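Long-range contacts in arginine kinase (Anthopleura japonica, PDB 4RF6), which catalyses the reversible transfer of a phosphoryl group from ATP to L-arginine, giving phosphoarginine and ADP, with two phosphagen kinase units in tandem in one chain: residues M4-A10 / N62-N67; N17-L23 / L38-F43; V382-L386 / L420-V426; A494-G498 / A557-K561; I646-H652 / L710-S716. All blocks are in the same frame, centred on the assembly; numbering follows the deposited sequence. Where two conformers were deposited one is given.

Contact 1: residues M4-A10 / N62-N67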
# COMPACT_ATOMS: atom_id res chain seq x y z
N MET A 4 26.59 21.68 9.71
CA MET A 4 25.84 21.64 10.95
C MET A 4 25.49 23.10 11.19
O MET A 4 26.05 23.99 10.54
CB MET A 4 26.70 21.08 12.09
CG MET A 4 25.91 20.68 13.33
SD MET A 4 26.70 19.37 14.30
CE MET A 4 25.60 19.29 15.71
N ALA A 5 24.56 23.38 12.09
CA ALA A 5 24.16 24.77 12.32
C ALA A 5 25.17 25.51 13.20
O ALA A 5 25.60 24.99 14.23
CB ALA A 5 22.78 24.83 12.94
N ASP A 6 25.55 26.72 12.79
CA ASP A 6 26.43 27.58 13.59
C ASP A 6 25.70 28.88 13.94
O ASP A 6 26.02 29.94 13.40
CB ASP A 6 27.73 27.88 12.83
CG ASP A 6 28.79 28.55 13.70
OD1 ASP A 6 28.47 29.00 14.82
OD2 ASP A 6 29.95 28.64 13.24
N PRO A 7 24.71 28.81 14.85
CA PRO A 7 23.93 30.00 15.20
C PRO A 7 24.75 31.06 15.93
O PRO A 7 24.50 32.25 15.74
CB PRO A 7 22.84 29.44 16.13
CG PRO A 7 23.45 28.21 16.71
CD PRO A 7 24.28 27.62 15.61
N GLU A 8 25.72 30.63 16.74
CA GLU A 8 26.54 31.56 17.53
C GLU A 8 27.30 32.57 16.67
O GLU A 8 27.44 33.74 17.06
CB GLU A 8 27.52 30.79 18.42
CG GLU A 8 26.89 29.77 19.38
CD GLU A 8 26.62 28.42 18.72
OE1 GLU A 8 26.12 27.50 19.41
OE2 GLU A 8 26.92 28.27 17.52
N THR A 9 27.77 32.13 15.51
CA THR A 9 28.53 32.99 14.59
C THR A 9 27.61 33.96 13.85
O THR A 9 27.96 35.13 13.65
CB THR A 9 29.32 32.15 13.57
OG1 THR A 9 30.28 31.33 14.25
CG2 THR A 9 30.06 33.05 12.58
N ALA A 10 26.44 33.48 13.44
CA ALA A 10 25.47 34.32 12.76
C ALA A 10 24.98 35.45 13.68
O ALA A 10 24.84 36.59 13.25
CB ALA A 10 24.30 33.49 12.27
N ASN A 62 18.45 34.83 7.98
CA ASN A 62 19.13 34.19 9.11
C ASN A 62 19.43 32.70 8.93
O ASN A 62 20.53 32.25 9.23
CB ASN A 62 18.37 34.40 10.42
CG ASN A 62 19.19 33.98 11.64
OD1 ASN A 62 20.32 34.44 11.82
ND2 ASN A 62 18.63 33.09 12.46
N SER A 63 18.45 31.95 8.43
CA SER A 63 18.62 30.50 8.30
C SER A 63 19.75 30.16 7.33
O SER A 63 20.51 29.21 7.55
CB SER A 63 17.32 29.84 7.86
OG SER A 63 17.47 28.43 7.85
N GLY A 64 19.86 30.95 6.26
CA GLY A 64 20.88 30.73 5.25
C GLY A 64 22.30 31.05 5.70
O GLY A 64 23.27 30.61 5.08
N VAL A 65 22.42 31.84 6.77
CA VAL A 65 23.73 32.15 7.33
C VAL A 65 24.08 31.14 8.43
O VAL A 65 25.22 30.68 8.52
CB VAL A 65 23.77 33.57 7.92
CG1 VAL A 65 25.20 33.93 8.30
CG2 VAL A 65 23.22 34.58 6.92
N VAL A 66 23.09 30.81 9.25
CA VAL A 66 23.25 29.79 10.28
C VAL A 66 23.58 28.45 9.63
O VAL A 66 24.49 27.75 10.05
CB VAL A 66 21.98 29.64 11.15
CG1 VAL A 66 22.06 28.40 12.04
CG2 VAL A 66 21.75 30.89 11.99
N ASN A 67 22.82 28.12 8.59
CA ASN A 67 23.03 26.89 7.84
C ASN A 67 23.64 27.20 6.48
O ASN A 67 22.93 27.35 5.48
CB ASN A 67 21.70 26.15 7.66
CG ASN A 67 20.95 25.97 8.96
OD1 ASN A 67 21.31 25.14 9.79
ND2 ASN A 67 19.89 26.77 9.15
O HOH W 1 26.49 25.91 8.53
O HOH W 2 26.94 30.73 10.90
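Asp6 N donates to Val66 O at 3.1 Å in an almost perfectly straight bond (N-H...O 179°), the one direct hydrogen bond between residues 4-10 and 62-67. It reaches the last helical carbonyl before Asn67 breaks from helix 57-66, tilted 29° from the carbonyl plane. Water 1 shares that acceptor, donating to Val66 O and to Met4 O, while water 2 joins Asp6 O to Val65 O. Beside this polar seam Val66 works as a fork. Its CG1, anti to the backbone N (chi1 169°), lies 3.8 Å from Ala5 CB and also touches the Pro7 ring; CG2 turns the other way to Ala10 CB at 3.7 Å. Ala10 CB points into the contact and meets Val65 CG1 as well. Ala5 CB also packs against Asn67 OD1 at 3.5 Å, an oxygen that accepts from Arg200. The second shell fixes both ends. Asp6 is the N-cap of helix 7-14, its OD1 taking Thr9 N from above the carboxylate plane. Asn67 ND2 folds back to Ser63 O at 3.0 Å, sharing it with Asn67 N, which arrives from the opposite face of the carbonyl plane. All this lies in the helical N-terminal domain of the first kinase unit, where Ser63 touches Tyr75 of the stretch that probably binds substrate. The chemistry is thus helix-end chemistry: carbonyls left over by the terminating helix 57-66 are satisfied by the N-terminal loop before helix 7-14 and by water, and the capped start of helix 7-14 rests on valine methyls.

Contact 2: residues N17-L23 / L38-F43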
# COMPACT_ATOMS: atom_id res chain seq x y z
N ASN A 17 23.87 44.05 12.92
CA ASN A 17 23.21 44.35 11.66
C ASN A 17 24.25 44.59 10.56
O ASN A 17 24.14 45.52 9.77
CB ASN A 17 22.29 45.57 11.81
CG ASN A 17 21.18 45.59 10.78
OD1 ASN A 17 20.74 44.55 10.30
ND2 ASN A 17 20.70 46.79 10.46
N ALA A 18 25.26 43.73 10.53
CA ALA A 18 26.34 43.83 9.56
C ALA A 18 26.20 42.73 8.51
O ALA A 18 25.51 41.73 8.75
CB ALA A 18 27.69 43.73 10.26
N PHE A 19 26.83 42.92 7.36
CA PHE A 19 26.79 41.93 6.29
C PHE A 19 27.29 40.59 6.82
O PHE A 19 28.30 40.53 7.52
CB PHE A 19 27.65 42.39 5.10
CG PHE A 19 27.61 41.46 3.93
CD1 PHE A 19 28.56 40.46 3.79
CD2 PHE A 19 26.61 41.57 2.97
CE1 PHE A 19 28.52 39.59 2.71
CE2 PHE A 19 26.57 40.71 1.89
CZ PHE A 19 27.53 39.72 1.76
N PRO A 20 26.57 39.50 6.50
CA PRO A 20 27.00 38.19 7.02
C PRO A 20 28.23 37.66 6.28
O PRO A 20 28.08 36.98 5.26
CB PRO A 20 25.78 37.30 6.76
CG PRO A 20 25.11 37.91 5.58
CD PRO A 20 25.35 39.40 5.67
N ASP A 21 29.41 37.97 6.80
CA ASP A 21 30.68 37.43 6.29
C ASP A 21 30.71 35.91 6.00
O ASP A 21 31.33 35.50 5.01
CB ASP A 21 31.85 37.79 7.21
CG ASP A 21 32.33 39.23 7.03
OD1 ASP A 21 31.93 39.88 6.04
OD2 ASP A 21 33.12 39.70 7.88
N PRO A 22 30.08 35.07 6.85
CA PRO A 22 30.11 33.62 6.56
C PRO A 22 29.55 33.21 5.20
O PRO A 22 29.75 32.07 4.79
CB PRO A 22 29.24 33.03 7.68
CG PRO A 22 29.44 33.97 8.82
CD PRO A 22 29.54 35.33 8.19
N LEU A 23 28.86 34.11 4.50
CA LEU A 23 28.43 33.80 3.14
C LEU A 23 29.65 33.75 2.22
O LEU A 23 29.62 33.13 1.15
CB LEU A 23 27.39 34.81 2.65
CG LEU A 23 26.05 34.75 3.39
CD1 LEU A 23 24.97 35.59 2.72
CD2 LEU A 23 25.58 33.31 3.50
N LEU A 38 22.47 37.95 -1.99
CA LEU A 38 22.71 38.93 -0.95
C LEU A 38 24.11 39.50 -1.11
O LEU A 38 25.07 39.01 -0.50
CB LEU A 38 22.53 38.36 0.45
CG LEU A 38 22.65 39.43 1.55
CD1 LEU A 38 21.37 40.22 1.68
CD2 LEU A 38 23.04 38.80 2.87
N THR A 39 24.23 40.51 -1.96
CA THR A 39 25.48 41.21 -2.19
C THR A 39 25.56 42.36 -1.19
O THR A 39 24.53 42.76 -0.63
CB THR A 39 25.55 41.73 -3.64
OG1 THR A 39 24.51 42.68 -3.87
CG2 THR A 39 25.42 40.58 -4.64
N PRO A 40 26.78 42.88 -0.92
CA PRO A 40 26.96 43.95 0.07
C PRO A 40 26.06 45.15 -0.20
O PRO A 40 25.61 45.80 0.75
CB PRO A 40 28.43 44.34 -0.13
CG PRO A 40 29.09 43.09 -0.58
CD PRO A 40 28.07 42.37 -1.43
N LYS A 41 25.80 45.44 -1.47
CA LYS A 41 24.95 46.57 -1.83
C LYS A 41 23.47 46.29 -1.58
O LYS A 41 22.73 47.18 -1.14
CB LYS A 41 25.19 46.97 -3.28
CG LYS A 41 26.53 47.67 -3.51
CD LYS A 41 26.67 48.89 -2.61
CE LYS A 41 27.90 49.71 -2.99
NZ LYS A 41 27.94 51.03 -2.27
N VAL A 42 23.03 45.07 -1.88
CA VAL A 42 21.69 44.63 -1.53
C VAL A 42 21.52 44.74 -0.03
O VAL A 42 20.50 45.25 0.45
CB VAL A 42 21.40 43.19 -1.99
CG1 VAL A 42 20.07 42.69 -1.44
CG2 VAL A 42 21.38 43.10 -3.51
N PHE A 43 22.52 44.28 0.72
CA PHE A 43 22.48 44.35 2.18
C PHE A 43 22.40 45.80 2.67
O PHE A 43 21.55 46.13 3.51
CB PHE A 43 23.69 43.65 2.81
CG PHE A 43 23.58 43.50 4.31
CD1 PHE A 43 22.88 42.43 4.85
CD2 PHE A 43 24.14 44.45 5.16
CE1 PHE A 43 22.76 42.29 6.22
CE2 PHE A 43 24.01 44.31 6.54
CZ PHE A 43 23.32 43.23 7.07
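Phe19 and Phe43 bring the two backbones to 6.4 Å between their CA atoms, with no hydrogen bond joining residues 17-23 to 38-43. This is hydrophobic packing in the small helical N-terminal domain of a phosphagen kinase: the loop after helix 7-14, leaving by a Schellman motif at Asn17, lies against the start of helix 40-46. The rings form an offset edge-to-face pair, the edge of Phe19 toward the face of Phe43, with planes at 82° and centroids 5.7 Å apart. Phe43 CG stands anti to the backbone N (chi1 -170°), which lays the ring under the loop backbone: Phe19 CA sits over its centre in a CH-pi contact, 3.7 Å from the centroid. The Phe19 ring in turn is wedged between two prolines, Pro20 CD over one face and Pro40 CG over the opposite one, each offset toward the rim, while Phe43 CB meets its edge at CD2. Next to the rings, Pro20 CG and Leu38 CD2 come tip to tip at 3.5 Å, and the same Leu38 methyl touches Leu23 CD1 at 3.7 Å. Trp58 of helix 57-66 meets the Phe43 ring nearly at right angles and donates through NE1 to Ala18 O. At the far end of the Phe19 ring, Leu38 O lies near the ring plane, 3.3 Å from Phe19 CE2 and 3.4 Å from Phe19 CZ.

Contact 3: residues V382-L386 / L420-V426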
# COMPACT_ATOMS: atom_id res chain seq x y z
N VAL A 382 14.32 -28.04 -16.77
CA VAL A 382 13.14 -27.40 -16.19
C VAL A 382 11.97 -28.39 -16.23
O VAL A 382 11.61 -28.89 -17.29
CB VAL A 382 12.76 -26.11 -16.94
CG1 VAL A 382 11.40 -25.61 -16.48
CG2 VAL A 382 13.83 -25.05 -16.74
N LYS A 383 11.39 -28.67 -15.06
CA LYS A 383 10.39 -29.74 -14.95
C LYS A 383 9.03 -29.28 -14.43
O LYS A 383 8.25 -30.09 -13.93
CB LYS A 383 10.94 -30.87 -14.08
CG LYS A 383 12.19 -31.50 -14.65
CD LYS A 383 11.91 -32.12 -16.01
CE LYS A 383 13.19 -32.39 -16.77
NZ LYS A 383 14.12 -33.29 -16.04
N SER A 384 8.75 -27.99 -14.55
CA SER A 384 7.44 -27.46 -14.17
C SER A 384 6.35 -28.01 -15.10
O SER A 384 6.63 -28.40 -16.24
CB SER A 384 7.44 -25.94 -14.23
OG SER A 384 7.63 -25.48 -15.56
N LEU A 385 5.11 -28.05 -14.61
CA LEU A 385 3.98 -28.48 -15.44
C LEU A 385 3.76 -27.46 -16.56
O LEU A 385 3.21 -27.79 -17.62
CB LEU A 385 2.72 -28.61 -14.59
CG LEU A 385 2.75 -29.62 -13.44
CD1 LEU A 385 1.48 -29.54 -12.62
CD2 LEU A 385 2.94 -31.03 -13.97
N LEU A 386 4.18 -26.22 -16.31
CA LEU A 386 4.14 -25.17 -17.32
C LEU A 386 4.91 -25.59 -18.56
O LEU A 386 4.39 -25.55 -19.68
CB LEU A 386 4.71 -23.87 -16.76
CG LEU A 386 4.89 -22.73 -17.76
CD1 LEU A 386 3.55 -22.38 -18.41
CD2 LEU A 386 5.52 -21.49 -17.11
N LEU A 420 11.91 -20.64 -12.59
CA LEU A 420 12.11 -21.87 -13.37
C LEU A 420 11.94 -23.14 -12.53
O LEU A 420 11.60 -24.20 -13.05
CB LEU A 420 13.50 -21.87 -14.01
CG LEU A 420 13.85 -20.69 -14.92
CD1 LEU A 420 15.26 -20.19 -14.67
CD2 LEU A 420 13.69 -21.10 -16.37
N ASP A 421 12.18 -23.01 -11.23
CA ASP A 421 12.12 -24.15 -10.31
C ASP A 421 10.73 -24.34 -9.69
O ASP A 421 10.59 -25.03 -8.68
CB ASP A 421 13.14 -23.97 -9.20
CG ASP A 421 12.71 -22.94 -8.17
OD1 ASP A 421 12.39 -21.79 -8.57
OD2 ASP A 421 12.67 -23.28 -6.97
N SER A 422 9.72 -23.71 -10.28
CA SER A 422 8.35 -23.89 -9.79
C SER A 422 7.89 -25.30 -10.12
O SER A 422 8.40 -25.92 -11.07
CB SER A 422 7.40 -22.88 -10.45
OG SER A 422 8.02 -21.64 -10.69
N SER A 423 6.94 -25.82 -9.35
CA SER A 423 6.36 -27.12 -9.63
C SER A 423 5.27 -26.99 -10.69
O SER A 423 5.28 -27.71 -11.70
CB SER A 423 5.76 -27.73 -8.36
OG SER A 423 6.77 -28.12 -7.45
N CYS A 424 4.34 -26.08 -10.45
CA CYS A 424 3.25 -25.82 -11.38
C CYS A 424 3.64 -24.69 -12.31
O CYS A 424 3.93 -24.91 -13.49
CB CYS A 424 1.98 -25.47 -10.61
SG CYS A 424 1.61 -26.60 -9.24
N GLY A 425 3.65 -23.47 -11.78
CA GLY A 425 4.08 -22.32 -12.54
C GLY A 425 2.95 -21.57 -13.21
O GLY A 425 3.20 -20.65 -14.00
N VAL A 426 1.72 -21.95 -12.90
CA VAL A 426 0.55 -21.29 -13.49
C VAL A 426 -0.45 -20.84 -12.43
O VAL A 426 -0.87 -21.62 -11.57
CB VAL A 426 -0.14 -22.18 -14.52
CG1 VAL A 426 -1.19 -21.39 -15.28
CG2 VAL A 426 0.88 -22.70 -15.52
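Ser423 O accepts from Leu385 N at 2.9 Å, the shorter of two backbone hydrogen bonds tying the start of helix 385-389 to loop 420-426. The N-H points at the oxygen with an angle of 157°, and Ser384 CA adds a CA-H...O contact to the same atom at 3.3 Å. One residue on, Leu386 N donates to Cys424 O at 3.1 Å, a more bent bond (140°) that arrives nearly along the C=O axis. Consecutive first-turn amides, which lack a preceding turn's carbonyls, are thereby supplied by consecutive loop carbonyls. Ser384 N, one residue earlier, is buried by the contact and has no partner in the model. Ser384 is the N-cap: with chi1 at 65° its OG lies between the backbone N and the carbonyl carbon and turns to Arg387 N, whereas its CB faces the loop, 3.3 Å from Ser422 O. Gly425, with its positive phi, carries the chain past Leu386, whose CD2 lies 4.0 Å from Gly425 O; Leu386 CD1 meets Val426 CG2 at 3.9 Å. At the other end Val382 CG2 touches Leu420 CD2. The contact joins parts of the helical N-terminal domain of the second kinase unit. Leu386 also packs on Ile413 and Val417 of helix 409-418, Leu385 and Val426 share Ile444 of helix 438-448, and Asp421 makes a salt bridge to Arg552 of helix 552-557.

Contact 4: residues A494-G498 / A557-K561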
# COMPACT_ATOMS: atom_id res chain seq x y z
N ALA A 494 -12.17 -10.74 -9.36
CA ALA A 494 -11.07 -11.50 -9.95
C ALA A 494 -10.56 -12.46 -8.87
O ALA A 494 -11.03 -12.43 -7.73
CB ALA A 494 -9.96 -10.57 -10.39
N LEU A 495 -9.60 -13.31 -9.22
CA LEU A 495 -8.93 -14.07 -8.18
C LEU A 495 -7.79 -13.19 -7.67
O LEU A 495 -7.55 -12.13 -8.24
CB LEU A 495 -8.45 -15.42 -8.70
CG LEU A 495 -9.60 -16.38 -9.07
CD1 LEU A 495 -9.14 -17.51 -9.97
CD2 LEU A 495 -10.22 -16.94 -7.81
N THR A 496 -7.12 -13.61 -6.60
CA THR A 496 -6.04 -12.81 -6.02
C THR A 496 -5.00 -12.24 -7.00
O THR A 496 -4.62 -11.07 -6.88
CB THR A 496 -5.36 -13.57 -4.85
OG1 THR A 496 -6.31 -13.74 -3.78
CG2 THR A 496 -4.18 -12.80 -4.32
N PRO A 497 -4.53 -13.04 -7.97
CA PRO A 497 -3.48 -12.49 -8.85
C PRO A 497 -3.99 -11.38 -9.77
O PRO A 497 -3.17 -10.60 -10.28
CB PRO A 497 -3.07 -13.69 -9.70
CG PRO A 497 -3.44 -14.89 -8.89
CD PRO A 497 -4.72 -14.49 -8.21
N GLY A 498 -5.30 -11.30 -9.99
CA GLY A 498 -5.84 -10.34 -10.94
C GLY A 498 -6.57 -9.18 -10.30
O GLY A 498 -7.12 -8.32 -11.00
N ALA A 557 3.51 -13.82 -9.43
CA ALA A 557 2.15 -14.11 -9.87
C ALA A 557 1.27 -12.87 -9.79
O ALA A 557 0.16 -12.86 -10.31
CB ALA A 557 1.56 -15.23 -9.02
N GLY A 558 1.76 -11.83 -9.11
CA GLY A 558 1.00 -10.60 -8.97
C GLY A 558 0.17 -10.56 -7.70
O GLY A 558 -0.67 -9.68 -7.51
N VAL A 559 0.42 -11.52 -6.82
CA VAL A 559 -0.35 -11.68 -5.58
C VAL A 559 -0.02 -10.63 -4.51
O VAL A 559 -0.87 -10.26 -3.70
CB VAL A 559 -0.18 -13.12 -5.04
CG1 VAL A 559 -0.76 -13.27 -3.64
CG2 VAL A 559 -0.84 -14.12 -5.98
N ASN A 560 1.22 -10.13 -4.52
CA ASN A 560 1.67 -9.23 -3.44
C ASN A 560 1.36 -7.75 -3.64
O ASN A 560 1.84 -6.91 -2.87
CB ASN A 560 3.18 -9.38 -3.22
CG ASN A 560 3.54 -10.63 -2.45
OD1 ASN A 560 2.74 -11.17 -1.69
ND2 ASN A 560 4.78 -11.09 -2.62
N LYS A 561 0.58 -7.42 -4.66
CA LYS A 561 0.36 -6.02 -5.05
C LYS A 561 -0.17 -5.16 -3.91
O LYS A 561 -1.08 -5.57 -3.19
CB LYS A 561 -0.59 -5.91 -6.25
CG LYS A 561 -0.09 -6.56 -7.55
CD LYS A 561 -0.93 -6.09 -8.74
CE LYS A 561 -0.76 -7.00 -9.96
NZ LYS A 561 -1.62 -8.22 -9.86
O HOH W 3 -3.50 -9.66 -4.81
O HOH W 4 -3.68 -8.12 -7.63
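Val559 meets residues 494-498 through both its branches. Its CB lies 4.1 Å from Thr496 CG2; CG1, anti to the backbone N (chi1 170°), closes on that same methyl at 3.5 Å, the two side chains passing obliquely; CG2 reaches Thr496 CG2 and Pro497 CG, each at 4.0 Å, with the proline lying alongside the valine and pointing the same way. Thr496 turns its methyl to this contact, while its OG1 makes a weak hydrogen bond to Glu584 O. Pro497 CB rests 3.4 Å from Ala557 O, just before Gly558. Both segments are connecting loops of the C-terminal domain of the second kinase unit, one between strand 479-488 and helix 501-516, the other between helix 552-557 and strand 568-572. The latter begins with a Schellman motif, in which Gly558 with its positive phi ends helix 552-557. Lys561 folds back over that turn, its chain bent at the last torsion (chi4 82°), and NZ donates to Gly558 O at 2.9 Å. Pro497 O is equally near to Lys561 NZ, but the angle is too poor for a hydrogen bond. Two waters lie between the loops: water 3 is placed between Thr496 O and Val559 O, and water 4 accepts from Lys561 NZ at 3.0 Å and lies 3.2 Å from Thr496 O.

Contact 5: residues I646-H652 / L710-S716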
# COMPACT_ATOMS: atom_id res chain seq x y z
N ILE A 646 1.77 -42.43 16.15
CA ILE A 646 1.45 -43.74 15.59
C ILE A 646 2.71 -44.59 15.23
O ILE A 646 2.90 -44.96 14.07
CB ILE A 646 0.48 -43.57 14.38
CG1 ILE A 646 -0.73 -42.73 14.77
CG2 ILE A 646 -0.06 -44.88 13.90
CD1 ILE A 646 -1.71 -43.43 15.70
N PRO A 647 3.57 -44.89 16.23
CA PRO A 647 4.76 -45.69 15.94
C PRO A 647 4.43 -47.12 15.51
O PRO A 647 5.01 -47.62 14.54
CB PRO A 647 5.50 -45.72 17.28
CG PRO A 647 5.02 -44.50 18.01
CD PRO A 647 3.58 -44.38 17.62
N LYS A 648 3.51 -47.77 16.22
CA LYS A 648 3.10 -49.13 15.88
C LYS A 648 2.53 -49.25 14.46
O LYS A 648 3.02 -50.03 13.65
CB LYS A 648 2.11 -49.69 16.92
CG LYS A 648 2.65 -49.73 18.34
CD LYS A 648 2.02 -50.85 19.17
CE LYS A 648 0.50 -50.71 19.27
NZ LYS A 648 -0.11 -51.85 20.02
N ALA A 649 1.51 -48.46 14.14
CA ALA A 649 0.87 -48.59 12.83
C ALA A 649 1.69 -48.04 11.66
O ALA A 649 1.51 -48.48 10.53
CB ALA A 649 -0.54 -48.03 12.83
N SER A 650 2.59 -47.08 11.91
CA SER A 650 3.47 -46.60 10.84
C SER A 650 4.40 -47.72 10.36
O SER A 650 4.87 -47.71 9.22
CB SER A 650 4.28 -45.37 11.28
OG SER A 650 5.18 -45.67 12.32
N ALA A 651 4.65 -48.70 11.23
CA ALA A 651 5.46 -49.87 10.90
C ALA A 651 4.59 -51.07 10.51
O ALA A 651 5.10 -52.07 10.00
CB ALA A 651 6.36 -50.23 12.06
N HIS A 652 3.29 -50.97 10.76
CA HIS A 652 2.34 -52.02 10.39
C HIS A 652 2.23 -52.11 8.87
O HIS A 652 2.37 -51.11 8.17
CB HIS A 652 0.96 -51.71 10.99
CG HIS A 652 0.09 -52.91 11.16
ND1 HIS A 652 -0.75 -53.38 10.17
CD2 HIS A 652 -0.10 -53.73 12.23
CE1 HIS A 652 -1.40 -54.44 10.61
NE2 HIS A 652 -1.02 -54.67 11.86
N LEU A 710 -6.01 -46.46 12.03
CA LEU A 710 -4.66 -46.28 12.55
C LEU A 710 -4.69 -46.37 14.08
O LEU A 710 -3.77 -46.91 14.69
CB LEU A 710 -4.09 -44.92 12.11
CG LEU A 710 -3.95 -44.73 10.60
CD1 LEU A 710 -3.39 -43.35 10.28
CD2 LEU A 710 -3.08 -45.82 10.00
N LEU A 711 -5.76 -45.85 14.68
CA LEU A 711 -5.91 -45.91 16.13
C LEU A 711 -6.14 -47.33 16.62
O LEU A 711 -5.62 -47.72 17.68
CB LEU A 711 -7.06 -45.01 16.60
CG LEU A 711 -6.66 -43.59 16.97
CD1 LEU A 711 -7.77 -42.90 17.76
CD2 LEU A 711 -5.38 -43.61 17.76
N GLU A 712 -6.91 -48.10 15.86
CA GLU A 712 -7.23 -49.47 16.25
C GLU A 712 -5.97 -50.35 16.33
O GLU A 712 -5.90 -51.28 17.13
CB GLU A 712 -8.27 -50.07 15.31
CG GLU A 712 -9.72 -49.74 15.69
CD GLU A 712 -10.68 -49.76 14.51
OE1 GLU A 712 -10.23 -49.94 13.36
OE2 GLU A 712 -11.90 -49.58 14.73
N ILE A 713 -4.99 -50.03 15.49
CA ILE A 713 -3.71 -50.74 15.51
C ILE A 713 -2.81 -50.22 16.64
O ILE A 713 -2.16 -51.00 17.34
CB ILE A 713 -2.99 -50.65 14.14
CG1 ILE A 713 -3.80 -51.39 13.07
CG2 ILE A 713 -1.58 -51.21 14.23
CD1 ILE A 713 -3.22 -51.30 11.66
N GLU A 714 -2.79 -48.90 16.84
CA GLU A 714 -1.98 -48.32 17.91
C GLU A 714 -2.50 -48.70 19.30
O GLU A 714 -1.78 -48.56 20.30
CB GLU A 714 -1.90 -46.80 17.77
CG GLU A 714 -0.61 -46.19 18.29
CD GLU A 714 0.60 -46.63 17.49
OE1 GLU A 714 1.70 -46.72 18.08
OE2 GLU A 714 0.46 -46.87 16.27
N LYS A 715 -3.75 -49.17 19.36
CA LYS A 715 -4.41 -49.45 20.63
C LYS A 715 -4.59 -50.95 20.93
O LYS A 715 -4.99 -51.31 22.04
CB LYS A 715 -5.77 -48.75 20.69
CG LYS A 715 -5.74 -47.36 21.31
CD LYS A 715 -7.03 -46.61 21.02
CE LYS A 715 -8.24 -47.51 21.22
NZ LYS A 715 -9.53 -46.81 21.02
N SER A 716 -4.31 -51.81 19.95
CA SER A 716 -4.38 -53.25 20.19
C SER A 716 -3.30 -53.71 21.18
O SER A 716 -2.19 -53.17 21.20
CB SER A 716 -4.30 -54.04 18.88
OG SER A 716 -3.26 -53.58 18.05
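Glu714 sets its CG roughly anti to the backbone N (chi1 -150°) and then bends at chi2 (65°), a hooked shape that carries its carboxylate off helix 696-714 to the first turn of the short helix 647-651. There the two oxygens take one backbone amide each. Lys648 N donates to OE1 of Glu714 at 2.8 Å through the syn lone pair, and Ala649 N donates to Glu714 OE2 at 2.9 Å in a nearly straight bond, on the syn side but a little out of the carboxylate plane. A carboxylate set at the N-terminal end of a helix is probably favoured by the helix dipole, and this one holds a segment that is only weakly bonded within itself. Apolar groups pack close around it: Ile646 CG2 lies 3.1 Å from Glu714 OE2, and Pro647 CD lies on the OE1 side. Lys648, bent at chi3, runs across Glu714 until its NZ is 2.7 Å from Ser716 O. On the other flank Ile713 CG2 touches Ala649 CB at 3.6 Å, while Ile713 CD1 stands over the centre of the His652 ring, a CH-pi contact of 3.6 Å to the centroid. His652 ND1 accepts from Asp654 N and so caps the next helix. The two helix segments cross at 111° with axes 8.2 Å apart, packing the end of helix 696-714 onto helix 647-651 in the C-terminal catalytic domain of the second unit. Helix 655-661 closes one flank through Ile658, which meets Leu710 and Ile713, and strand 683-688 of the antiparallel sheet packs through Ile686 on Leu710.

The five contacts follow the two kinase units along the chain. Contacts 1 and 2 belong to the N-terminal domain of the first unit, their centres about 14 Å apart; contact 2 falls within the sequence span bridged by contact 1, and they touch where Val65 packs on Pro20. Contacts 3, 4 and 5 follow in series in the second unit: contact 3 in its helical N-terminal domain, contacts 4 and 5 in its C-terminal domain, built on an antiparallel sheet. Contacts 3 and 4 have centres about 18 Å apart, and the Asp421-Arg552 salt bridge joins the helical domain to helix 552-557, which leads into contact 4. Centre to centre, contact 5 lies about 44 Å from contact 4 and about 94 Å from contact 2, a measure of the extended tandem chain.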